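Local coordinates for TetR family transcriptional regulator (Mycobacterium smegmatis, PDB 5XS9), which probably binds DNA as a two-subunit repressor of the TetR family, controlling the transcription of biotin-related genes, at residues Q2-K5 / P6-V9; L69-R72 / E73-E77; D146-S149 / R150-D154. All coordinates share one frame; numbering follows the deposited sequence.

Contact 1. Residues Q2-K5 / P6-V9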
ATOM      1  N   GLN A   2     -11.454  -6.895 -36.575  1.00 90.49           N
ATOM      2  CA  GLN A   2     -10.186  -6.448 -35.908  1.00 94.61           C
ATOM      3  C   GLN A   2     -10.422  -6.059 -34.447  1.00 86.73           C
ATOM      4  O   GLN A   2     -11.563  -5.821 -34.039  1.00 79.71           O
ATOM      5  CB  GLN A   2      -9.561  -5.284 -36.675  1.00 92.29           C
ATOM      6  CG  GLN A   2      -8.067  -5.120 -36.447  1.00 98.00           C
ATOM      7  CD  GLN A   2      -7.376  -4.373 -37.574  1.00111.08           C
ATOM      8  OE1 GLN A   2      -8.021  -3.820 -38.469  1.00117.89           O
ATOM      9  NE2 GLN A   2      -6.047  -4.358 -37.538  1.00114.14           N
ATOM     10  N   LEU A   3      -9.341  -6.036 -33.662  1.00 84.42           N
ATOM     11  CA  LEU A   3      -9.438  -5.733 -32.218  1.00 76.06           C
ATOM     12  C   LEU A   3      -9.541  -4.249 -31.914  1.00 68.22           C
ATOM     13  O   LEU A   3      -8.646  -3.494 -32.281  1.00 64.21           O
ATOM     14  CB  LEU A   3      -8.218  -6.250 -31.466  1.00 77.49           C
ATOM     15  CG  LEU A   3      -8.225  -7.641 -30.873  1.00 72.52           C
ATOM     16  CD1 LEU A   3      -7.027  -7.721 -29.939  1.00 67.26           C
ATOM     17  CD2 LEU A   3      -9.533  -7.938 -30.146  1.00 72.28           C
ATOM     18  N   HIS A   4     -10.588  -3.867 -31.184  1.00 58.45           N
ATOM     19  CA  HIS A   4     -10.808  -2.503 -30.759  1.00 65.47           C
ATOM     20  C   HIS A   4     -10.255  -2.357 -29.305  1.00 63.81           C
ATOM     21  O   HIS A   4     -10.652  -3.077 -28.399  1.00 55.39           O
ATOM     22  CB  HIS A   4     -12.318  -2.218 -30.868  1.00 71.97           C
ATOM     23  CG  HIS A   4     -12.702  -0.774 -30.720  1.00 87.51           C
ATOM     24  ND1 HIS A   4     -12.043   0.253 -31.367  1.00 96.45           N
ATOM     25  CD2 HIS A   4     -13.705  -0.191 -30.012  1.00 88.89           C
ATOM     26  CE1 HIS A   4     -12.612   1.407 -31.047  1.00 91.61           C
ATOM     27  NE2 HIS A   4     -13.626   1.164 -30.231  1.00 82.69           N
ATOM     28  N   LYS A   5      -9.330  -1.430 -29.108  1.00 58.01           N
ATOM     29  CA  LYS A   5      -8.606  -1.262 -27.832  1.00 59.48           C
ATOM     30  C   LYS A   5      -9.530  -1.092 -26.638  1.00 57.96           C
ATOM     31  O   LYS A   5      -9.331  -1.762 -25.640  1.00 58.81           O
ATOM     32  CB  LYS A   5      -7.589  -0.143 -27.916  1.00 55.23           C
ATOM     33  CG  LYS A   5      -6.857   0.080 -26.613  1.00 62.67           C
ATOM     34  CD  LYS A   5      -5.631   0.913 -26.869  1.00 63.28           C
ATOM     35  CE  LYS A   5      -5.091   1.472 -25.583  1.00 70.81           C
ATOM     36  NZ  LYS A   5      -3.665   1.823 -25.785  1.00 71.68           N
ATOM     37  N   PRO A   6     -10.574  -0.246 -26.745  1.00 64.36           N
ATOM     38  CA  PRO A   6     -11.579  -0.244 -25.695  1.00 58.31           C
ATOM     39  C   PRO A   6     -12.174  -1.593 -25.297  1.00 61.81           C
ATOM     40  O   PRO A   6     -12.405  -1.842 -24.087  1.00 54.01           O
ATOM     41  CB  PRO A   6     -12.651   0.677 -26.271  1.00 66.02           C
ATOM     42  CG  PRO A   6     -11.873   1.701 -27.025  1.00 62.41           C
ATOM     43  CD  PRO A   6     -10.695   0.960 -27.601  1.00 63.34           C
ATOM     44  N   ASP A   7     -12.438  -2.453 -26.276  1.00 60.77           N
ATOM     45  CA  ASP A   7     -12.937  -3.810 -25.989  1.00 60.11           C
ATOM     46  C   ASP A   7     -11.893  -4.646 -25.269  1.00 46.47           C
ATOM     47  O   ASP A   7     -12.222  -5.463 -24.452  1.00 49.78           O
ATOM     48  CB  ASP A   7     -13.355  -4.571 -27.280  1.00 66.54           C
ATOM     49  CG  ASP A   7     -14.573  -3.958 -27.961  1.00 72.96           C
ATOM     50  OD1 ASP A   7     -15.569  -3.652 -27.276  1.00 78.50           O
ATOM     51  OD2 ASP A   7     -14.544  -3.801 -29.193  1.00 78.26           O
ATOM     52  N   VAL A   8     -10.640  -4.487 -25.651  1.00 41.84           N
ATOM     53  CA  VAL A   8      -9.570  -5.234 -25.016  1.00 45.01           C
ATOM     54  C   VAL A   8      -9.488  -4.858 -23.517  1.00 45.75           C
ATOM     55  O   VAL A   8      -9.473  -5.737 -22.643  1.00 44.35           O
ATOM     56  CB  VAL A   8      -8.237  -5.000 -25.737  1.00 46.41           C
ATOM     57  CG1 VAL A   8      -7.088  -5.659 -24.987  1.00 45.68           C
ATOM     58  CG2 VAL A   8      -8.348  -5.565 -27.170  1.00 52.67           C
ATOM     59  N   VAL A   9      -9.545  -3.555 -23.241  1.00 44.75           N
ATOM     60  CA  VAL A   9      -9.406  -3.045 -21.867  1.00 41.64           C
ATOM     61  C   VAL A   9     -10.546  -3.516 -21.050  1.00 42.04           C
ATOM     62  O   VAL A   9     -10.377  -3.971 -19.924  1.00 42.47           O
ATOM     63  CB  VAL A   9      -9.281  -1.526 -21.856  1.00 44.32           C
ATOM     64  CG1 VAL A   9      -9.298  -1.018 -20.411  1.00 44.79           C
ATOM     65  CG2 VAL A   9      -7.973  -1.131 -22.531  1.00 42.07           C
TER

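Contact 2. Residues L69-R72 / E73-E77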
ATOM      1  N   LEU A  69     -14.726  24.063  -4.920  1.00 57.09           N
ATOM      2  CA  LEU A  69     -14.540  23.803  -3.511  1.00 51.78           C
ATOM      3  C   LEU A  69     -13.302  24.489  -2.900  1.00 41.73           C
ATOM      4  O   LEU A  69     -12.311  24.756  -3.538  1.00 44.83           O
ATOM      5  CB  LEU A  69     -14.540  22.288  -3.257  1.00 51.44           C
ATOM      6  CG  LEU A  69     -15.847  21.497  -3.603  1.00 54.57           C
ATOM      7  CD1 LEU A  69     -15.536  20.029  -3.686  1.00 51.04           C
ATOM      8  CD2 LEU A  69     -16.978  21.657  -2.568  1.00 55.33           C
ATOM      9  N   ALA A  70     -13.421  24.770  -1.624  1.00 40.57           N
ATOM     10  CA  ALA A  70     -12.315  25.158  -0.803  1.00 40.02           C
ATOM     11  C   ALA A  70     -11.263  23.999  -0.783  1.00 40.20           C
ATOM     12  O   ALA A  70     -11.600  22.821  -0.978  1.00 38.26           O
ATOM     13  CB  ALA A  70     -12.839  25.521   0.563  1.00 41.16           C
ATOM     14  N   TRP A  71      -9.986  24.331  -0.591  1.00 35.14           N
ATOM     15  CA  TRP A  71      -8.933  23.348  -0.804  1.00 34.32           C
ATOM     16  C   TRP A  71      -9.122  22.097   0.086  1.00 27.97           C
ATOM     17  O   TRP A  71      -8.898  20.997  -0.407  1.00 31.65           O
ATOM     18  CB  TRP A  71      -7.512  23.939  -0.661  1.00 34.10           C
ATOM     19  CG  TRP A  71      -7.105  24.390   0.674  1.00 32.67           C
ATOM     20  CD1 TRP A  71      -7.165  25.688   1.205  1.00 32.40           C
ATOM     21  CD2 TRP A  71      -6.601  23.553   1.738  1.00 32.88           C
ATOM     22  NE1 TRP A  71      -6.691  25.667   2.508  1.00 35.36           N
ATOM     23  CE2 TRP A  71      -6.317  24.382   2.835  1.00 32.35           C
ATOM     24  CE3 TRP A  71      -6.312  22.199   1.834  1.00 32.63           C
ATOM     25  CZ2 TRP A  71      -5.772  23.899   4.023  1.00 33.44           C
ATOM     26  CZ3 TRP A  71      -5.755  21.710   3.076  1.00 30.52           C
ATOM     27  CH2 TRP A  71      -5.534  22.549   4.122  1.00 32.50           C
ATOM     28  N   ARG A  72      -9.539  22.265   1.317  1.00 33.26           N
ATOM     29  CA  ARG A  72      -9.788  21.116   2.198  1.00 37.93           C
ATOM     30  C   ARG A  72     -10.754  20.105   1.600  1.00 42.50           C
ATOM     31  O   ARG A  72     -10.509  18.877   1.585  1.00 36.07           O
ATOM     32  CB  ARG A  72     -10.265  21.551   3.608  1.00 39.08           C
ATOM     33  CG  ARG A  72      -9.211  22.300   4.408  1.00 37.42           C
ATOM     34  CD  ARG A  72      -9.838  22.860   5.670  1.00 41.12           C
ATOM     35  NE  ARG A  72      -8.879  23.470   6.589  1.00 39.87           N
ATOM     36  CZ  ARG A  72      -8.349  24.696   6.446  1.00 42.60           C
ATOM     37  NH1 ARG A  72      -8.622  25.470   5.400  1.00 41.59           N
ATOM     38  NH2 ARG A  72      -7.483  25.138   7.338  1.00 44.46           N
ATOM     39  N   GLU A  73     -11.834  20.643   1.056  1.00 40.86           N
ATOM     40  CA  GLU A  73     -12.888  19.854   0.480  1.00 42.93           C
ATOM     41  C   GLU A  73     -12.454  19.307  -0.856  1.00 38.06           C
ATOM     42  O   GLU A  73     -12.808  18.205  -1.237  1.00 35.44           O
ATOM     43  CB  GLU A  73     -14.203  20.695   0.369  1.00 47.60           C
ATOM     44  CG  GLU A  73     -15.040  20.729   1.647  1.00 55.96           C
ATOM     45  CD  GLU A  73     -14.408  21.400   2.885  1.00 75.53           C
ATOM     46  OE1 GLU A  73     -14.260  20.704   3.961  1.00 78.44           O
ATOM     47  OE2 GLU A  73     -14.064  22.615   2.799  1.00 74.84           O
ATOM     48  N   GLN A  74     -11.616  20.001  -1.584  1.00 34.09           N
ATOM     49  CA  GLN A  74     -11.037  19.364  -2.735  1.00 35.15           C
ATOM     50  C   GLN A  74     -10.255  18.056  -2.439  1.00 38.16           C
ATOM     51  O   GLN A  74     -10.298  17.076  -3.239  1.00 35.36           O
ATOM     52  CB  GLN A  74     -10.027  20.290  -3.442  1.00 43.66           C
ATOM     53  CG  GLN A  74     -10.652  21.581  -4.037  1.00 45.17           C
ATOM     54  CD  GLN A  74      -9.618  22.557  -4.541  1.00 45.62           C
ATOM     55  OE1 GLN A  74      -8.572  22.192  -5.061  1.00 42.20           O
ATOM     56  NE2 GLN A  74      -9.927  23.848  -4.378  1.00 50.38           N
ATOM     57  N   ILE A  75      -9.459  18.091  -1.374  1.00 32.61           N
ATOM     58  CA  ILE A  75      -8.696  16.901  -1.014  1.00 31.89           C
ATOM     59  C   ILE A  75      -9.676  15.802  -0.613  1.00 28.87           C
ATOM     60  O   ILE A  75      -9.575  14.673  -1.081  1.00 31.96           O
ATOM     61  CB  ILE A  75      -7.755  17.197   0.121  1.00 29.85           C
ATOM     62  CG1 ILE A  75      -6.601  18.059  -0.461  1.00 32.55           C
ATOM     63  CG2 ILE A  75      -7.242  15.870   0.698  1.00 30.63           C
ATOM     64  CD1 ILE A  75      -5.801  18.648   0.577  1.00 34.46           C
ATOM     65  N   HIS A  76     -10.626  16.150   0.227  1.00 34.05           N
ATOM     66  CA  HIS A  76     -11.623  15.146   0.632  1.00 35.17           C
ATOM     67  C   HIS A  76     -12.316  14.541  -0.587  1.00 37.71           C
ATOM     68  O   HIS A  76     -12.429  13.325  -0.698  1.00 33.29           O
ATOM     69  CB  HIS A  76     -12.619  15.695   1.701  1.00 33.82           C
ATOM     70  CG  HIS A  76     -12.012  15.822   3.072  1.00 41.58           C
ATOM     71  ND1 HIS A  76     -11.782  14.719   3.891  1.00 46.79           N
ATOM     72  CD2 HIS A  76     -11.633  16.909   3.795  1.00 44.44           C
ATOM     73  CE1 HIS A  76     -11.245  15.127   5.028  1.00 49.62           C
ATOM     74  NE2 HIS A  76     -11.141  16.447   4.995  1.00 45.39           N
ATOM     75  N   GLU A  77     -12.766  15.386  -1.511  1.00 34.33           N
ATOM     76  CA  GLU A  77     -13.600  14.942  -2.629  1.00 38.98           C
ATOM     77  C   GLU A  77     -12.803  14.087  -3.551  1.00 37.81           C
ATOM     78  O   GLU A  77     -13.209  12.959  -3.922  1.00 36.07           O
ATOM     79  CB  GLU A  77     -14.260  16.170  -3.353  1.00 45.76           C
ATOM     80  CG  GLU A  77     -15.364  15.835  -4.311  1.00 57.67           C
ATOM     81  CD  GLU A  77     -16.714  15.471  -3.631  1.00 65.70           C
ATOM     82  OE1 GLU A  77     -16.889  15.613  -2.406  1.00 60.61           O
ATOM     83  OE2 GLU A  77     -17.632  15.052  -4.361  1.00 70.87           O
TER

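Contact 3. Residues D146-S149 / R150-D154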
ATOM      1  N   ASP A 146      -5.012  -2.254   2.094  1.00 30.47           N
ATOM      2  CA  ASP A 146      -5.211  -2.989   3.311  1.00 30.42           C
ATOM      3  C   ASP A 146      -6.712  -3.350   3.468  1.00 33.05           C
ATOM      4  O   ASP A 146      -7.064  -4.509   3.747  1.00 29.14           O
ATOM      5  CB  ASP A 146      -4.754  -2.137   4.467  1.00 33.56           C
ATOM      6  CG  ASP A 146      -4.962  -2.803   5.841  1.00 35.65           C
ATOM      7  OD1 ASP A 146      -4.123  -3.559   6.267  1.00 34.87           O
ATOM      8  OD2 ASP A 146      -5.965  -2.535   6.509  1.00 39.33           O
ATOM      9  N   GLU A 147      -7.574  -2.371   3.218  1.00 30.55           N
ATOM     10  CA  GLU A 147      -9.053  -2.549   3.320  1.00 34.50           C
ATOM     11  C   GLU A 147      -9.588  -3.645   2.369  1.00 35.08           C
ATOM     12  O   GLU A 147     -10.325  -4.547   2.738  1.00 32.12           O
ATOM     13  CB  GLU A 147      -9.729  -1.208   3.074  1.00 38.00           C
ATOM     14  CG  GLU A 147     -11.251  -1.231   3.052  1.00 40.18           C
ATOM     15  CD  GLU A 147     -11.826   0.143   2.738  1.00 39.99           C
ATOM     16  OE1 GLU A 147     -11.219   0.955   1.992  1.00 37.13           O
ATOM     17  OE2 GLU A 147     -12.900   0.395   3.239  1.00 39.25           O
ATOM     18  N   GLN A 148      -9.143  -3.607   1.151  1.00 31.15           N
ATOM     19  CA  GLN A 148      -9.593  -4.521   0.127  1.00 37.48           C
ATOM     20  C   GLN A 148      -9.015  -5.915   0.283  1.00 40.73           C
ATOM     21  O   GLN A 148      -9.728  -6.906   0.068  1.00 36.26           O
ATOM     22  CB  GLN A 148      -9.312  -3.851  -1.211  1.00 37.68           C
ATOM     23  CG  GLN A 148      -9.754  -4.549  -2.438  1.00 46.20           C
ATOM     24  CD  GLN A 148      -9.660  -3.616  -3.625  1.00 45.29           C
ATOM     25  OE1 GLN A 148      -8.575  -3.077  -3.944  1.00 42.83           O
ATOM     26  NE2 GLN A 148     -10.778  -3.430  -4.303  1.00 40.25           N
ATOM     27  N   SER A 149      -7.761  -6.052   0.727  1.00 36.59           N
ATOM     28  CA  SER A 149      -7.314  -7.328   1.082  1.00 35.97           C
ATOM     29  C   SER A 149      -8.185  -7.940   2.176  1.00 38.36           C
ATOM     30  O   SER A 149      -8.493  -9.117   2.114  1.00 39.45           O
ATOM     31  CB  SER A 149      -5.905  -7.326   1.677  1.00 38.57           C
ATOM     32  OG  SER A 149      -5.117  -6.743   0.721  1.00 46.21           O
ATOM     33  N   ARG A 150      -8.441  -7.200   3.218  1.00 35.72           N
ATOM     34  CA  ARG A 150      -9.280  -7.711   4.292  1.00 42.30           C
ATOM     35  C   ARG A 150     -10.695  -8.089   3.852  1.00 46.85           C
ATOM     36  O   ARG A 150     -11.168  -9.136   4.216  1.00 45.33           O
ATOM     37  CB  ARG A 150      -9.290  -6.767   5.466  1.00 37.74           C
ATOM     38  CG  ARG A 150      -7.912  -6.718   6.122  1.00 45.90           C
ATOM     39  CD  ARG A 150      -7.908  -5.974   7.450  1.00 51.22           C
ATOM     40  NE  ARG A 150      -7.704  -4.580   7.290  1.00 66.14           N
ATOM     41  CZ  ARG A 150      -8.674  -3.646   7.323  1.00 90.73           C
ATOM     42  NH1 ARG A 150      -9.962  -3.964   7.576  1.00 91.84           N
ATOM     43  NH2 ARG A 150      -8.357  -2.353   7.082  1.00 68.14           N
ATOM     44  N   LEU A 151     -11.324  -7.277   3.021  1.00 41.79           N
ATOM     45  CA  LEU A 151     -12.691  -7.557   2.538  1.00 44.22           C
ATOM     46  C   LEU A 151     -12.668  -8.793   1.654  1.00 52.26           C
ATOM     47  O   LEU A 151     -13.563  -9.625   1.753  1.00 48.87           O
ATOM     48  CB  LEU A 151     -13.280  -6.370   1.738  1.00 46.32           C
ATOM     49  CG  LEU A 151     -13.683  -5.073   2.438  1.00 53.68           C
ATOM     50  CD1 LEU A 151     -13.926  -3.922   1.418  1.00 46.97           C
ATOM     51  CD2 LEU A 151     -14.924  -5.390   3.302  1.00 53.84           C
ATOM     52  N   GLN A 152     -11.637  -8.940   0.819  1.00 46.20           N
ATOM     53  CA  GLN A 152     -11.572 -10.051  -0.158  1.00 47.62           C
ATOM     54  C   GLN A 152     -11.357 -11.363   0.554  1.00 53.96           C
ATOM     55  O   GLN A 152     -11.940 -12.376   0.174  1.00 50.80           O
ATOM     56  CB  GLN A 152     -10.503  -9.866  -1.257  1.00 43.48           C
ATOM     57  CG  GLN A 152     -10.992  -8.825  -2.252  1.00 46.98           C
ATOM     58  CD  GLN A 152      -9.942  -8.346  -3.221  1.00 51.90           C
ATOM     59  OE1 GLN A 152      -8.795  -8.855  -3.278  1.00 52.02           O
ATOM     60  NE2 GLN A 152     -10.326  -7.348  -4.001  1.00 39.26           N
ATOM     61  N   TRP A 153     -10.539 -11.333   1.589  1.00 50.01           N
ATOM     62  CA  TRP A 153     -10.278 -12.527   2.332  1.00 57.94           C
ATOM     63  C   TRP A 153     -11.536 -12.900   3.126  1.00 58.70           C
ATOM     64  O   TRP A 153     -11.991 -14.038   3.059  1.00 57.81           O
ATOM     65  CB  TRP A 153      -9.043 -12.378   3.236  1.00 60.81           C
ATOM     66  CG  TRP A 153      -7.737 -12.314   2.444  1.00 74.08           C
ATOM     67  CD1 TRP A 153      -7.486 -12.857   1.192  1.00 78.52           C
ATOM     68  CD2 TRP A 153      -6.498 -11.687   2.860  1.00 79.47           C
ATOM     69  NE1 TRP A 153      -6.189 -12.581   0.808  1.00 80.13           N
ATOM     70  CE2 TRP A 153      -5.552 -11.878   1.805  1.00 84.61           C
ATOM     71  CE3 TRP A 153      -6.102 -10.974   4.007  1.00 64.81           C
ATOM     72  CZ2 TRP A 153      -4.217 -11.370   1.869  1.00 86.08           C
ATOM     73  CZ3 TRP A 153      -4.769 -10.465   4.073  1.00 76.14           C
ATOM     74  CH2 TRP A 153      -3.845 -10.667   3.009  1.00 79.70           C
ATOM     75  N   ASP A 154     -12.097 -11.930   3.830  1.00 50.76           N
ATOM     76  CA  ASP A 154     -13.290 -12.124   4.597  1.00 62.37           C
ATOM     77  C   ASP A 154     -14.486 -12.679   3.771  1.00 65.47           C
ATOM     78  O   ASP A 154     -15.197 -13.536   4.261  1.00 70.16           O
ATOM     79  CB  ASP A 154     -13.663 -10.829   5.287  1.00 67.05           C
ATOM     80  CG  ASP A 154     -14.550 -11.048   6.425  1.00 71.34           C
ATOM     81  OD1 ASP A 154     -14.164 -11.838   7.309  1.00 73.80           O
ATOM     82  OD2 ASP A 154     -15.634 -10.451   6.426  1.00 81.60           O
TER

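Contact 1. Residues Q2-K5 / P6-V9
Pro-6 lies over one face of the His-4 imidazole, its CD 3.9 Å from the ring centroid and only 4° off the ring normal, a CH-pi contact in the first turn of helix 5-19. With CG anti to the backbone N (chi1 -169°), the imidazole lies beside the chain ahead, where Pro-6 meets its face. Asp-7 follows at the ring's edge: OD2 lies near the ring plane and 3.2 Å from His-4 CB, with the carboxylate turned 65° against the imidazole. Its backbone N gives a weak, bent bond to His-4 O, whose firmer partner is Val-8 N at 3.1 Å, in the carbonyl plane. The side chain of Val-8 faces back over the chain, and its CG2 meets Leu-3 CD1 at 3.7 Å; beyond, Val-8 also touches Leu-29, Leu-33 and Phe-44. Val-9 N closes the next turn on Lys-5 O at 3.0 Å, while its side chain packs on Ala-53 and His-57 of helix 47-58. This is the N-terminus of a helix with His-4 as N-cap and proline in the first turn, opening the helix-turn-helix DNA-binding domain of the TetR family.

Contact 2. Residues L69-R72 / E73-E77
Gln-74 N, Ile-75 N and His-76 N bond to the carbonyl oxygens of Ala-70, Trp-71 and Arg-72, four residues back in each case, and so wind the first turn of helix 71-87 with Ala-70 as N-cap. The side chain of Gln-74 folds back beyond that turn. With CG beside its own backbone N (chi1 -64°) and the chain extended, NE2 reaches Leu-69 O at 2.7 Å in a nearly straight bond of 167°. The oxygen lies close to the amide plane of Gln-74, but the donor sits above the Leu-69 carbonyl plane. Leu-69 rests its CB against Glu-73 CB at 4.0 Å and carries CD1 on to Glu-77 CB at 4.1 Å, crossing both side chains at about a right angle. A residue of the preceding loop is thus tied to the helix start by one polar bond and an aliphatic patch, within the TetR-type C-terminal domain. On another side of the helix, Trp-71 and Ile-75 run side by side, pointing the same way: Ile-75 CD1 approaches the indole at its edge, near the ring plane, 3.8 Å from CE3. Arg-72 CG lies 3.6 Å above the indole plane, and Trp-71 CZ2 3.5 Å above the centre of the Arg-72 guanidinium. The Trp-71 side chain also touches Ala-121 and Ala-122, and Ile-75 reaches Ala-118 of the same helix 106-122. Oblique to the His-76 ring, Arg-72 O lies 3.2 Å from CD2, while NE2 of His-76 bonds to Gln-179 of helix 170-186. Leu-178 of that helix touches the His-76 side chain.

Contact 3. Residues D146-S149 / R150-D154
Arg-150 grips Asp-146 one turn back along helix 129-155 through a single carboxylate oxygen: OD2 takes NE at 2.8 Å and NH2 at 2.5 Å, a doubtfully short length, in one salt bridge. NE approaches OD2 from above the carboxylate plane in a bond bent to 134°, although the oxygen lies within the guanidinium plane; the two flat groups are turned 53° apart. A bend in the arginine chain at CG-CD (chi3 -87°) swings the guanidinium back, so that Glu-147 CA lies over one of its faces. Two N-H groups on one oxygen probably restrain the guanidinium. At the far end of the contact is Trp-153, whose six-membered ring lies over Ser-149 CB in a CH-pi contact, 4.1 Å to the centroid. Ser-149 O sits over the same indole, 3.3 Å from CG, and takes the backbone N of Trp-153. On a different side of the helix Leu-151 CD1 runs alongside Glu-147 CG at 4.1 Å. Ser-149 OG bonds back to Val-145 O and the Glu-147 carboxylate forms a salt bridge with Arg-83; the neighbouring Gln-148 amide is held by Ala-93 N and Leu-86 O. Helix 129-155 therefore lies between helix 71-87, where Leu-87 touches Glu-147 and Gln-148, and the second subunit, whose Tyr-138 packs on Asp-146 and Arg-150 and whose Ala-101 and Ser-102 meet Ser-149 and Trp-153.

Contacts 1, 2 and 3 follow one another along the chain, and none touches another. Contact 1 belongs to the DNA-binding part, whereas contacts 2 and 3 share the C-terminal family domain; their centres lie 28 Å apart, with nearest atoms about 13 Å apart. From contact 1 the centre of contact 2 is 36 Å away, on the opposite side of the chain's centre, and that of contact 3 is 31 Å away. Helix 71-87 relates the latter two: contact 2 forms its start, and Leu-87 at its end packs on residues of contact 3. Of the three, contact 3 alone meets the second subunit, consistent with the dimerisation role of this domain in TetR regulators.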